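PDB 6MKB: tumor necrosis factor ligand superfamily member 9 from Mus musculus, which acts as a cytokine that binds the receptor TNFRSF9 (4-1BB) and induces proliferation of activated peripheral blood T-cells. Local coordinates for residues 9-14 with 37-42; 25-30 with 43-48; 63-68 with 114-119; 82-87 with 98-103. All coordinates share one frame; numbering follows the deposited sequence.

Interaction 1. Residues 9-14 with 37-42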
# COMPACT_ATOMS: atom_id res chain seq x y z
N VAL B 9 13.98 -9.08 -8.39
CA VAL B 9 13.67 -9.89 -7.21
C VAL B 9 12.34 -9.37 -6.69
O VAL B 9 12.25 -8.22 -6.27
CB VAL B 9 14.80 -9.88 -6.17
CG1 VAL B 9 14.40 -10.63 -4.90
CG2 VAL B 9 16.10 -10.45 -6.75
N PHE B 10 11.28 -10.18 -6.84
CA PHE B 10 9.90 -9.83 -6.49
C PHE B 10 9.09 -11.05 -6.11
O PHE B 10 9.25 -12.12 -6.69
CB PHE B 10 9.21 -9.11 -7.71
CG PHE B 10 7.76 -8.71 -7.51
CD1 PHE B 10 7.42 -7.55 -6.82
CD2 PHE B 10 6.73 -9.49 -8.03
CE1 PHE B 10 6.09 -7.19 -6.63
CE2 PHE B 10 5.39 -9.11 -7.85
CZ PHE B 10 5.08 -7.97 -7.16
N ALA B 11 8.18 -10.87 -5.14
CA ALA B 11 7.24 -11.89 -4.69
C ALA B 11 5.91 -11.25 -4.32
O ALA B 11 5.89 -10.16 -3.76
CB ALA B 11 7.80 -12.66 -3.51
N LYS B 12 4.80 -11.93 -4.64
CA LYS B 12 3.44 -11.53 -4.27
C LYS B 12 2.66 -12.79 -4.00
O LYS B 12 2.23 -13.47 -4.94
CB LYS B 12 2.74 -10.64 -5.33
CG LYS B 12 1.45 -10.03 -4.80
CD LYS B 12 0.63 -9.26 -5.84
CE LYS B 12 -0.77 -9.07 -5.31
NZ LYS B 12 -1.59 -8.17 -6.15
N LEU B 13 2.54 -13.14 -2.71
CA LEU B 13 1.83 -14.32 -2.22
C LEU B 13 0.39 -13.96 -1.97
O LEU B 13 0.11 -12.82 -1.64
CB LEU B 13 2.48 -14.89 -0.94
CG LEU B 13 3.98 -15.18 -1.01
CD1 LEU B 13 4.50 -15.66 0.31
CD2 LEU B 13 4.32 -16.17 -2.09
N LEU B 14 -0.53 -14.92 -2.15
CA LEU B 14 -1.97 -14.71 -1.96
C LEU B 14 -2.42 -15.62 -0.84
O LEU B 14 -2.08 -16.80 -0.82
CB LEU B 14 -2.77 -14.97 -3.26
CG LEU B 14 -2.33 -14.20 -4.53
CD1 LEU B 14 -3.23 -14.57 -5.69
CD2 LEU B 14 -2.36 -12.68 -4.33
N SER B 37 5.05 -20.01 -10.14
CA SER B 37 5.14 -19.47 -8.79
C SER B 37 5.06 -17.96 -8.79
O SER B 37 5.50 -17.29 -9.74
CB SER B 37 6.41 -19.93 -8.08
OG SER B 37 7.59 -19.33 -8.59
N TYR B 38 4.51 -17.42 -7.69
CA TYR B 38 4.37 -15.99 -7.40
C TYR B 38 5.71 -15.40 -6.91
O TYR B 38 5.77 -14.20 -6.63
CB TYR B 38 3.25 -15.79 -6.36
CG TYR B 38 1.86 -16.04 -6.91
CD1 TYR B 38 1.27 -15.15 -7.80
CD2 TYR B 38 1.13 -17.15 -6.51
CE1 TYR B 38 -0.01 -15.37 -8.31
CE2 TYR B 38 -0.15 -17.38 -7.02
CZ TYR B 38 -0.71 -16.50 -7.93
OH TYR B 38 -1.98 -16.74 -8.42
N LEU B 39 6.78 -16.23 -6.88
CA LEU B 39 8.12 -15.87 -6.46
C LEU B 39 9.15 -15.90 -7.58
O LEU B 39 9.22 -16.85 -8.37
CB LEU B 39 8.62 -16.84 -5.37
CG LEU B 39 7.82 -16.90 -4.09
CD1 LEU B 39 7.06 -18.20 -4.01
CD2 LEU B 39 8.71 -16.81 -2.92
N SER B 40 10.03 -14.91 -7.57
CA SER B 40 11.15 -14.88 -8.49
C SER B 40 12.29 -15.66 -7.85
O SER B 40 12.13 -16.19 -6.75
CB SER B 40 11.56 -13.43 -8.77
OG SER B 40 12.29 -12.92 -7.68
N GLN B 41 13.45 -15.74 -8.51
CA GLN B 41 14.62 -16.37 -7.93
C GLN B 41 15.13 -15.45 -6.80
O GLN B 41 14.81 -14.25 -6.77
CB GLN B 41 15.69 -16.63 -9.01
CG GLN B 41 16.30 -18.05 -8.98
CD GLN B 41 15.37 -19.16 -9.44
OE1 GLN B 41 14.77 -19.11 -10.53
NE2 GLN B 41 15.24 -20.21 -8.62
N GLY B 42 15.86 -16.01 -5.85
CA GLY B 42 16.32 -15.24 -4.71
C GLY B 42 15.25 -15.11 -3.64
O GLY B 42 15.44 -14.39 -2.65
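Residues 37-42, part of the loop between strands 24-29 and 43-46, run roughly antiparallel to residues 9-14 (end-to-end directions 156° apart) and come closest at a single beta bridge, where the CA atoms of Ala11 and Leu39 lie 4.4 Å apart. Two backbone bonds flank it. Ser40 N donates to Phe10 O at 3.0 Å, almost along the C=O axis, whereas Lys12 N approaches Tyr38 O from above the carbonyl plane at 3.2 Å. A third bond replaces a carbonyl with a hydroxyl: Phe10 N points straight at Ser40 OG (3.0 Å, 163° at the hydrogen). That OG sits between its own backbone N and carbonyl carbon (chi1 77°), from where it also donates to an in-plane lone pair of Gln41 O. Tyr38 loses the most surface to the contact. Its CB lies tightly against Lys12 O, and its ring crosses Leu14 at about a right angle, with Leu14 CG over one face and CD1 3.7 Å from the phenolic OH. Leu39 and Leu13 cross obliquely, CD1 to CD2 at 3.9 Å, and both side chains touch Tyr45. Val9, Ala11 and Leu13 bond through their backbones to strand 149-166, while Phe10 and Lys12 serve the loop. Main-chain polarity along this edge of strand 10-15 is thus met by an irregular segment, with a serine hydroxyl supplying the acceptor where the bridge ends.

Interaction 2. Residues 25-30 with 43-48; sequences TLNWHS and LRYEED. With SO4 (sulfate ion), chain K; SO4 (sulfate ion), chain M.
This contact belongs to the extracellular TNF homology domain, where strand 43-46 faces the end of strand 24-29 without forming a ladder with it. The nearest CA atoms, Ser30 and Tyr45, are 6.5 Å apart, so side chains make the junction, chiefly that of Tyr45. Its CG is anti to the backbone N (chi1 178°), which carries the ring across to Trp28 and Ser30. At the tip, Tyr45 OH accepts a weak hydrogen bond from Trp28 N, at 3.3 Å and bent to 142°. The same oxygen lies in the plane of the indole at its edge, 3.7 Å from Trp28 CD1. The two rings are nearly perpendicular, and Trp28 CB packs 3.9 Å from Tyr45 CZ. Nearer the root of the tyrosine, Ser30 CB touches Tyr45 CD2 at 3.7 Å. In the jelly-roll beta sandwich of the TNF family, the buried Trp28 belongs to the packing between the sheets, with Tyr45 at its margin: Trp28 and Tyr45 both touch Leu13 of strand 10-15, and the indole also meets the ring of Phe159. Arg44 and Glu46, which alternate with Tyr45, turn away and are charged. Arg44 NH2 forms a salt bridge with Glu46 OE2 at 2.7 Å, and Glu46 has a second partner in Arg130. His29 points away from strand 43-46 and holds two sulfate ions, probably from the crystallisation liquor: its ND1 donates to O4 of the chain K sulfate at 2.8 Å, and its NE2 more weakly to O4 of the chain M sulfate. Donation from both nitrogens is consistent with a positively charged imidazolium ring.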
# COMPACT_ATOMS: atom_id res chain seq x y z
N THR B 25 -0.97 -17.56 12.35
CA THR B 25 -0.04 -17.21 11.29
C THR B 25 -0.71 -17.61 9.99
O THR B 25 -1.21 -18.74 9.87
CB THR B 25 1.32 -17.83 11.52
OG1 THR B 25 1.88 -17.21 12.69
CG2 THR B 25 2.26 -17.62 10.34
N LEU B 26 -0.79 -16.68 9.05
CA LEU B 26 -1.45 -16.95 7.80
C LEU B 26 -0.65 -17.90 6.90
O LEU B 26 0.60 -17.86 6.86
CB LEU B 26 -1.74 -15.65 7.04
CG LEU B 26 -2.85 -14.76 7.57
CD1 LEU B 26 -2.95 -13.52 6.76
CD2 LEU B 26 -4.20 -15.48 7.60
N ASN B 27 -1.40 -18.75 6.18
CA ASN B 27 -0.91 -19.66 5.16
C ASN B 27 -1.00 -18.93 3.83
O ASN B 27 -1.91 -18.12 3.63
CB ASN B 27 -1.73 -20.95 5.16
CG ASN B 27 -1.19 -21.98 6.12
OD1 ASN B 27 -0.04 -22.44 5.99
ND2 ASN B 27 -2.00 -22.36 7.09
N TRP B 28 -0.07 -19.19 2.93
CA TRP B 28 -0.03 -18.52 1.64
C TRP B 28 0.05 -19.51 0.49
O TRP B 28 0.66 -20.58 0.61
CB TRP B 28 1.19 -17.55 1.58
CG TRP B 28 1.16 -16.53 2.67
CD1 TRP B 28 1.66 -16.66 3.94
CD2 TRP B 28 0.43 -15.29 2.66
NE1 TRP B 28 1.29 -15.58 4.71
CE2 TRP B 28 0.53 -14.72 3.95
CE3 TRP B 28 -0.22 -14.55 1.65
CZ2 TRP B 28 -0.02 -13.48 4.26
CZ3 TRP B 28 -0.78 -13.34 1.97
CH2 TRP B 28 -0.72 -12.83 3.28
N HIS B 29 -0.61 -19.15 -0.64
CA HIS B 29 -0.45 -19.82 -1.92
C HIS B 29 0.85 -19.22 -2.49
O HIS B 29 0.95 -17.98 -2.55
CB HIS B 29 -1.63 -19.54 -2.89
CG HIS B 29 -2.98 -20.03 -2.45
ND1 HIS B 29 -3.29 -21.38 -2.42
CD2 HIS B 29 -4.10 -19.32 -2.16
CE1 HIS B 29 -4.56 -21.45 -2.07
NE2 HIS B 29 -5.09 -20.24 -1.90
N SER B 30 1.85 -20.05 -2.84
CA SER B 30 3.13 -19.57 -3.43
C SER B 30 3.15 -19.76 -4.99
O SER B 30 4.10 -19.32 -5.65
CB SER B 30 4.32 -20.28 -2.78
OG SER B 30 4.26 -21.69 -2.92
N LEU B 43 14.11 -15.82 -3.83
CA LEU B 43 12.97 -15.84 -2.91
C LEU B 43 12.35 -17.23 -2.88
O LEU B 43 12.12 -17.83 -3.93
CB LEU B 43 11.91 -14.79 -3.27
CG LEU B 43 12.32 -13.33 -3.15
CD1 LEU B 43 11.37 -12.44 -3.87
CD2 LEU B 43 12.55 -12.91 -1.68
N ARG B 44 12.11 -17.75 -1.67
CA ARG B 44 11.51 -19.06 -1.44
C ARG B 44 10.37 -18.95 -0.46
O ARG B 44 10.40 -18.08 0.40
CB ARG B 44 12.54 -20.06 -0.87
CG ARG B 44 13.52 -20.64 -1.87
CD ARG B 44 14.75 -21.27 -1.23
NE ARG B 44 14.42 -22.20 -0.14
CZ ARG B 44 14.85 -22.10 1.11
NH1 ARG B 44 15.73 -21.16 1.44
NH2 ARG B 44 14.47 -22.97 2.02
N TYR B 45 9.40 -19.87 -0.56
CA TYR B 45 8.33 -19.92 0.43
C TYR B 45 8.29 -21.32 1.06
O TYR B 45 8.22 -22.32 0.35
CB TYR B 45 6.97 -19.50 -0.14
CG TYR B 45 5.88 -19.62 0.90
CD1 TYR B 45 5.86 -18.80 2.03
CD2 TYR B 45 4.91 -20.62 0.82
CE1 TYR B 45 4.89 -18.95 3.02
CE2 TYR B 45 3.93 -20.77 1.79
CZ TYR B 45 3.92 -19.93 2.89
OH TYR B 45 2.97 -20.10 3.85
N GLU B 46 8.34 -21.37 2.41
CA GLU B 46 8.33 -22.58 3.22
C GLU B 46 6.95 -22.79 3.85
O GLU B 46 6.56 -22.07 4.76
CB GLU B 46 9.42 -22.51 4.31
CG GLU B 46 10.84 -22.51 3.77
CD GLU B 46 11.90 -22.91 4.77
OE1 GLU B 46 11.55 -23.19 5.94
OE2 GLU B 46 13.09 -22.98 4.38
N GLU B 47 6.21 -23.79 3.34
CA GLU B 47 4.84 -24.12 3.75
C GLU B 47 4.70 -24.46 5.25
O GLU B 47 3.74 -24.01 5.89
CB GLU B 47 4.30 -25.29 2.91
CG GLU B 47 2.79 -25.19 2.71
CD GLU B 47 2.07 -26.36 2.06
OE1 GLU B 47 2.71 -27.15 1.33
OE2 GLU B 47 0.84 -26.48 2.29
N ASP B 48 5.64 -25.24 5.79
CA ASP B 48 5.69 -25.69 7.18
C ASP B 48 5.83 -24.52 8.17
O ASP B 48 5.05 -24.44 9.13
CB ASP B 48 6.84 -26.71 7.37
CG ASP B 48 8.19 -26.30 6.77
OD1 ASP B 48 8.27 -26.15 5.52
OD2 ASP B 48 9.17 -26.16 7.53
S SO4 K . -1.75 -24.30 -2.52
O1 SO4 K . -0.70 -23.75 -1.63
O2 SO4 K . -1.34 -25.67 -2.90
O3 SO4 K . -3.06 -24.37 -1.84
O4 SO4 K . -1.88 -23.45 -3.72
S SO4 M . -7.85 -22.42 0.64
O1 SO4 M . -7.54 -22.06 2.05
O2 SO4 M . -6.99 -23.58 0.27
O3 SO4 M . -9.28 -22.83 0.54
O4 SO4 M . -7.60 -21.25 -0.26

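Interaction 3. Residues 63-68 with 114-119; sequences FLELKL and LVDRSW. With NA (sodium ion), chain O.
Trp119, Leu64 and Leu68 bury the most surface in this regular antiparallel pairing of strands 58-70 and 115-125, part of the beta-sandwich jelly roll of the TNF family. The axes of residues 63-68 and 115-119 run 169° apart and approach to 4.6 Å, and six backbone bonds join the pairs Leu64-Trp119, Leu66-Arg117 and Leu68-Val115. The ladder sets the side chains of the first pair side by side. Trp119 CG is anti to the backbone N (chi1 172°), which brings the six-membered part of the indole beside Leu64. Leu64 CD1 stands above one ring face, offset toward the rim, 3.7 Å from Trp119 CE3. At the other end Leu68 CB meets Val115 CB at 4.0 Å, and Leu114 CD1 closes on Leu68 O at 3.2 Å. This face is turned to the interior: Leu64 touches Phe159, Leu68 touches Val83 and Trp119 touches Leu87. The opposite face bears Glu65, Lys67, Asp116 and Ser118, of which Glu65 and Ser118 pack on Ser120 and Ser118 of the second subunit. Here Glu65 OE1 and Asp116 OD1 are only 2.7 Å apart, with the carboxylates nearly coplanar, so one acid group probably holds a proton. Lys67, extended beyond CG, runs alongside Asp116, but its NZ stays 4.5 Å from OD2, beyond salt-bridge distance; its charge may ease the crowding of the two acids, in so far as they remain ionised. A backbone atom of the same lysine takes part in a metal site completed by Ser69 and Asn155: Lys67 O binds the sodium ion at 2.8 Å.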
# COMPACT_ATOMS: atom_id res chain seq x y z
N PHE B 63 5.38 -5.22 1.34
CA PHE B 63 3.99 -4.78 1.29
C PHE B 63 3.05 -5.85 1.81
O PHE B 63 3.31 -7.05 1.70
CB PHE B 63 3.59 -4.34 -0.14
CG PHE B 63 3.66 -5.40 -1.21
CD1 PHE B 63 2.57 -6.23 -1.47
CD2 PHE B 63 4.80 -5.54 -2.00
CE1 PHE B 63 2.65 -7.23 -2.45
CE2 PHE B 63 4.87 -6.52 -2.99
CZ PHE B 63 3.79 -7.36 -3.22
N LEU B 64 1.93 -5.37 2.37
CA LEU B 64 0.79 -6.10 2.89
C LEU B 64 -0.47 -5.47 2.37
O LEU B 64 -0.57 -4.24 2.37
CB LEU B 64 0.75 -6.09 4.42
CG LEU B 64 1.86 -6.81 5.18
CD1 LEU B 64 1.82 -6.43 6.69
CD2 LEU B 64 1.77 -8.33 5.01
N GLU B 65 -1.42 -6.30 1.94
CA GLU B 65 -2.72 -5.81 1.51
C GLU B 65 -3.81 -6.69 2.11
O GLU B 65 -3.91 -7.86 1.76
CB GLU B 65 -2.83 -5.74 -0.00
CG GLU B 65 -4.14 -5.10 -0.43
CD GLU B 65 -4.22 -4.72 -1.88
OE1 GLU B 65 -5.30 -4.23 -2.29
OE2 GLU B 65 -3.23 -4.92 -2.62
N LEU B 66 -4.56 -6.14 3.08
CA LEU B 66 -5.64 -6.81 3.76
C LEU B 66 -6.93 -6.59 3.03
O LEU B 66 -7.31 -5.44 2.77
CB LEU B 66 -5.77 -6.32 5.21
CG LEU B 66 -6.91 -6.93 6.07
CD1 LEU B 66 -6.74 -8.45 6.24
CD2 LEU B 66 -6.96 -6.27 7.45
N LYS B 67 -7.62 -7.69 2.69
CA LYS B 67 -8.93 -7.64 2.07
C LYS B 67 -9.88 -8.41 2.97
O LYS B 67 -9.82 -9.63 3.02
CB LYS B 67 -8.91 -8.14 0.62
CG LYS B 67 -8.11 -7.23 -0.31
CD LYS B 67 -8.42 -7.54 -1.75
CE LYS B 67 -7.54 -6.79 -2.71
NZ LYS B 67 -7.72 -7.26 -4.10
N LEU B 68 -10.65 -7.67 3.79
CA LEU B 68 -11.63 -8.23 4.72
C LEU B 68 -12.96 -8.28 4.07
O LEU B 68 -13.52 -7.23 3.76
CB LEU B 68 -11.76 -7.36 5.99
CG LEU B 68 -10.85 -7.55 7.16
CD1 LEU B 68 -11.37 -6.70 8.29
CD2 LEU B 68 -10.79 -9.01 7.59
N LEU B 114 -16.75 -4.66 1.91
CA LEU B 114 -15.37 -5.14 1.82
C LEU B 114 -14.44 -4.05 2.29
O LEU B 114 -14.63 -2.87 1.96
CB LEU B 114 -15.02 -5.59 0.37
CG LEU B 114 -13.51 -5.81 0.01
CD1 LEU B 114 -12.97 -7.15 0.56
CD2 LEU B 114 -13.27 -5.68 -1.51
N VAL B 115 -13.45 -4.43 3.09
CA VAL B 115 -12.44 -3.49 3.58
C VAL B 115 -11.15 -3.86 2.86
O VAL B 115 -10.68 -4.99 2.97
CB VAL B 115 -12.30 -3.51 5.14
CG1 VAL B 115 -11.13 -2.66 5.58
CG2 VAL B 115 -13.58 -3.06 5.84
N ASP B 116 -10.61 -2.92 2.08
CA ASP B 116 -9.40 -3.17 1.32
C ASP B 116 -8.35 -2.13 1.69
O ASP B 116 -8.41 -1.02 1.20
CB ASP B 116 -9.69 -3.21 -0.21
CG ASP B 116 -8.49 -3.37 -1.13
OD1 ASP B 116 -7.37 -3.59 -0.63
OD2 ASP B 116 -8.67 -3.27 -2.36
N ARG B 117 -7.39 -2.51 2.53
CA ARG B 117 -6.31 -1.65 3.02
C ARG B 117 -4.94 -2.20 2.63
O ARG B 117 -4.71 -3.40 2.70
CB ARG B 117 -6.36 -1.48 4.55
CG ARG B 117 -7.63 -0.88 5.05
CD ARG B 117 -7.64 0.63 5.11
NE ARG B 117 -8.52 1.09 6.20
CZ ARG B 117 -9.82 1.35 6.06
NH1 ARG B 117 -10.40 1.25 4.87
NH2 ARG B 117 -10.53 1.74 7.11
N SER B 118 -4.02 -1.31 2.24
CA SER B 118 -2.65 -1.63 1.88
C SER B 118 -1.69 -0.98 2.87
O SER B 118 -2.04 0.01 3.51
CB SER B 118 -2.33 -1.18 0.47
OG SER B 118 -3.18 -1.82 -0.47
N TRP B 119 -0.48 -1.55 3.00
CA TRP B 119 0.60 -1.11 3.86
C TRP B 119 1.93 -1.38 3.18
O TRP B 119 2.06 -2.38 2.46
CB TRP B 119 0.50 -1.86 5.20
CG TRP B 119 1.65 -1.68 6.17
CD1 TRP B 119 1.67 -0.86 7.26
CD2 TRP B 119 2.88 -2.42 6.20
NE1 TRP B 119 2.84 -1.04 7.96
CE2 TRP B 119 3.60 -2.00 7.34
CE3 TRP B 119 3.45 -3.43 5.38
CZ2 TRP B 119 4.85 -2.51 7.67
CZ3 TRP B 119 4.69 -3.94 5.70
CH2 TRP B 119 5.38 -3.48 6.83
NA NA O . -11.37 -11.36 1.51

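Interaction 4. Residues 82-87 with 98-103. With NAG (2-acetamido-2-deoxy-beta-D-glucopyranose), chain F.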
# COMPACT_ATOMS: atom_id res chain seq x y z
N TRP B 82 -10.87 -4.11 16.10
CA TRP B 82 -9.78 -3.93 15.13
C TRP B 82 -9.30 -5.24 14.54
O TRP B 82 -9.43 -6.30 15.15
CB TRP B 82 -8.60 -3.19 15.79
CG TRP B 82 -8.10 -3.82 17.05
CD1 TRP B 82 -8.46 -3.51 18.33
CD2 TRP B 82 -7.13 -4.88 17.15
NE1 TRP B 82 -7.78 -4.30 19.22
CE2 TRP B 82 -6.95 -5.16 18.53
CE3 TRP B 82 -6.39 -5.63 16.21
CZ2 TRP B 82 -6.10 -6.17 18.99
CZ3 TRP B 82 -5.53 -6.61 16.67
CH2 TRP B 82 -5.39 -6.88 18.04
N VAL B 83 -8.75 -5.17 13.33
CA VAL B 83 -8.16 -6.31 12.62
C VAL B 83 -6.79 -5.86 12.12
O VAL B 83 -6.64 -4.77 11.57
CB VAL B 83 -9.04 -6.88 11.49
CG1 VAL B 83 -8.42 -8.16 10.90
CG2 VAL B 83 -10.46 -7.16 11.98
N SER B 84 -5.78 -6.71 12.33
CA SER B 84 -4.40 -6.46 12.00
C SER B 84 -3.74 -7.56 11.20
O SER B 84 -4.03 -8.74 11.41
CB SER B 84 -3.61 -6.31 13.29
OG SER B 84 -3.14 -5.00 13.47
N LEU B 85 -2.80 -7.17 10.31
CA LEU B 85 -1.84 -8.02 9.59
C LEU B 85 -0.50 -7.63 10.16
O LEU B 85 -0.10 -6.47 10.02
CB LEU B 85 -1.88 -7.86 8.07
CG LEU B 85 -3.06 -8.43 7.27
CD1 LEU B 85 -2.74 -8.38 5.80
CD2 LEU B 85 -3.42 -9.87 7.69
N VAL B 86 0.13 -8.53 10.93
CA VAL B 86 1.38 -8.23 11.61
C VAL B 86 2.53 -8.92 10.90
O VAL B 86 2.54 -10.15 10.81
CB VAL B 86 1.31 -8.63 13.12
CG1 VAL B 86 2.61 -8.29 13.85
CG2 VAL B 86 0.12 -7.97 13.83
N LEU B 87 3.51 -8.14 10.39
CA LEU B 87 4.69 -8.68 9.72
C LEU B 87 5.64 -9.21 10.77
O LEU B 87 6.09 -8.44 11.59
CB LEU B 87 5.39 -7.63 8.83
CG LEU B 87 6.63 -8.13 8.02
CD1 LEU B 87 6.25 -9.15 6.96
CD2 LEU B 87 7.37 -6.99 7.39
N ASN B 98 5.83 -2.95 16.13
CA ASN B 98 4.53 -2.61 15.54
C ASN B 98 4.61 -2.46 13.99
O ASN B 98 3.98 -1.56 13.42
CB ASN B 98 3.83 -1.39 16.21
CG ASN B 98 4.61 -0.09 16.28
OD1 ASN B 98 5.16 0.27 17.33
ND2 ASN B 98 4.67 0.64 15.17
N LEU B 99 5.31 -3.41 13.30
CA LEU B 99 5.32 -3.52 11.83
C LEU B 99 3.99 -4.20 11.48
O LEU B 99 3.90 -5.44 11.51
CB LEU B 99 6.55 -4.34 11.34
CG LEU B 99 7.65 -3.66 10.52
CD1 LEU B 99 8.18 -2.43 11.20
CD2 LEU B 99 8.80 -4.60 10.33
N ALA B 100 2.92 -3.40 11.32
CA ALA B 100 1.58 -3.95 11.12
C ALA B 100 0.63 -3.04 10.36
O ALA B 100 0.73 -1.81 10.43
CB ALA B 100 0.95 -4.29 12.47
N LEU B 101 -0.36 -3.66 9.71
CA LEU B 101 -1.44 -3.03 8.97
C LEU B 101 -2.66 -3.24 9.83
O LEU B 101 -3.09 -4.38 9.99
CB LEU B 101 -1.56 -3.67 7.56
CG LEU B 101 -2.81 -3.35 6.69
CD1 LEU B 101 -3.06 -1.84 6.58
CD2 LEU B 101 -2.64 -3.88 5.29
N THR B 102 -3.19 -2.16 10.44
CA THR B 102 -4.36 -2.26 11.32
C THR B 102 -5.56 -1.52 10.71
O THR B 102 -5.42 -0.46 10.11
CB THR B 102 -4.01 -1.75 12.72
OG1 THR B 102 -2.81 -2.39 13.15
CG2 THR B 102 -5.10 -2.02 13.75
N VAL B 103 -6.73 -2.13 10.84
CA VAL B 103 -8.05 -1.61 10.44
C VAL B 103 -8.89 -1.49 11.71
O VAL B 103 -9.12 -2.47 12.40
CB VAL B 103 -8.74 -2.48 9.38
CG1 VAL B 103 -10.13 -1.95 9.05
CG2 VAL B 103 -7.88 -2.60 8.12
C1 NAG F . -7.77 -8.54 23.64
C2 NAG F . -7.88 -7.02 23.79
C3 NAG F . -8.40 -6.63 25.19
C4 NAG F . -9.67 -7.39 25.57
C5 NAG F . -9.48 -8.90 25.38
C6 NAG F . -10.78 -9.68 25.56
C7 NAG F . -6.43 -5.43 22.60
C8 NAG F . -5.00 -5.00 22.41
N2 NAG F . -6.60 -6.40 23.50
O3 NAG F . -8.67 -5.22 25.24
O4 NAG F . -10.02 -7.07 26.93
O5 NAG F . -8.98 -9.19 24.07
O6 NAG F . -10.62 -11.00 25.04
O7 NAG F . -7.34 -4.89 21.98
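Trp82 opens the segment with its ring turned away from strand 100-105, CG lying between the backbone N and the carbonyl carbon (chi1 54°). There NE1 donates in the ring plane to O7 of an N-acetylglucosamine of the protein's own glycan (2.9 Å, 150° at the hydrogen). Val83 begins the antiparallel ladder proper, in which the axes of residues 82-87 and 100-103 are 172° apart: its N donates to Val103 O and its O receives Val103 N at 2.7 Å. Ser84, in the next, non-hydrogen-bonded pair, faces Thr102, and Thr102 OG1 donates to Ser84 OG at 2.7 Å, tying side chain to side chain across the strands. Leu85 resumes the backbone bonding, its N 2.8 Å from Leu101 O and its O taking Leu101 N in return, both in the carbonyl plane. With Val83 it lies on the face that packs on Leu66 and Leu68 of strand 58-70. Val86 returns to the Ser84 face, where CG2 meets Ala100 CB at 4.0 Å. Leu87 ends the run: its N donates to Leu99 O at 2.9 Å, and the two leucines lie side by side, pointing the same way, with their CD2 methyls 4.0 Å apart. Leu99 is itself the centre of an inverse gamma turn, just before strand 100-105 starts. The chemistry therefore alternates, one face of the hairpin giving aliphatic carbon to the sandwich interior while the other mixes the hydroxyls of Ser84 and Thr102 with the aliphatic Val86 and Ala100.

Interaction 4 is the most buried contact and interaction 1 lies at the surface, with interactions 2 and 3 between. Interactions 3 and 4 are regular antiparallel ladders whose aliphatic faces meet: Leu66 packs on Leu85 and Val103, and Leu68 on Val83. Interactions 1 and 2 lie on neighbouring strands, 10-15 and 24-29; interaction 1 is held by bonds from a loop, interaction 2 mainly by the side chain of Tyr45, and Leu14 O to His29 N, 2.8 Å, probably bonds them directly. Phe63 touches Phe10 and Lys12, linking interaction 3 to interaction 1, and both reach the second subunit. Interactions 2 and 4 meet through Leu26 and Leu85.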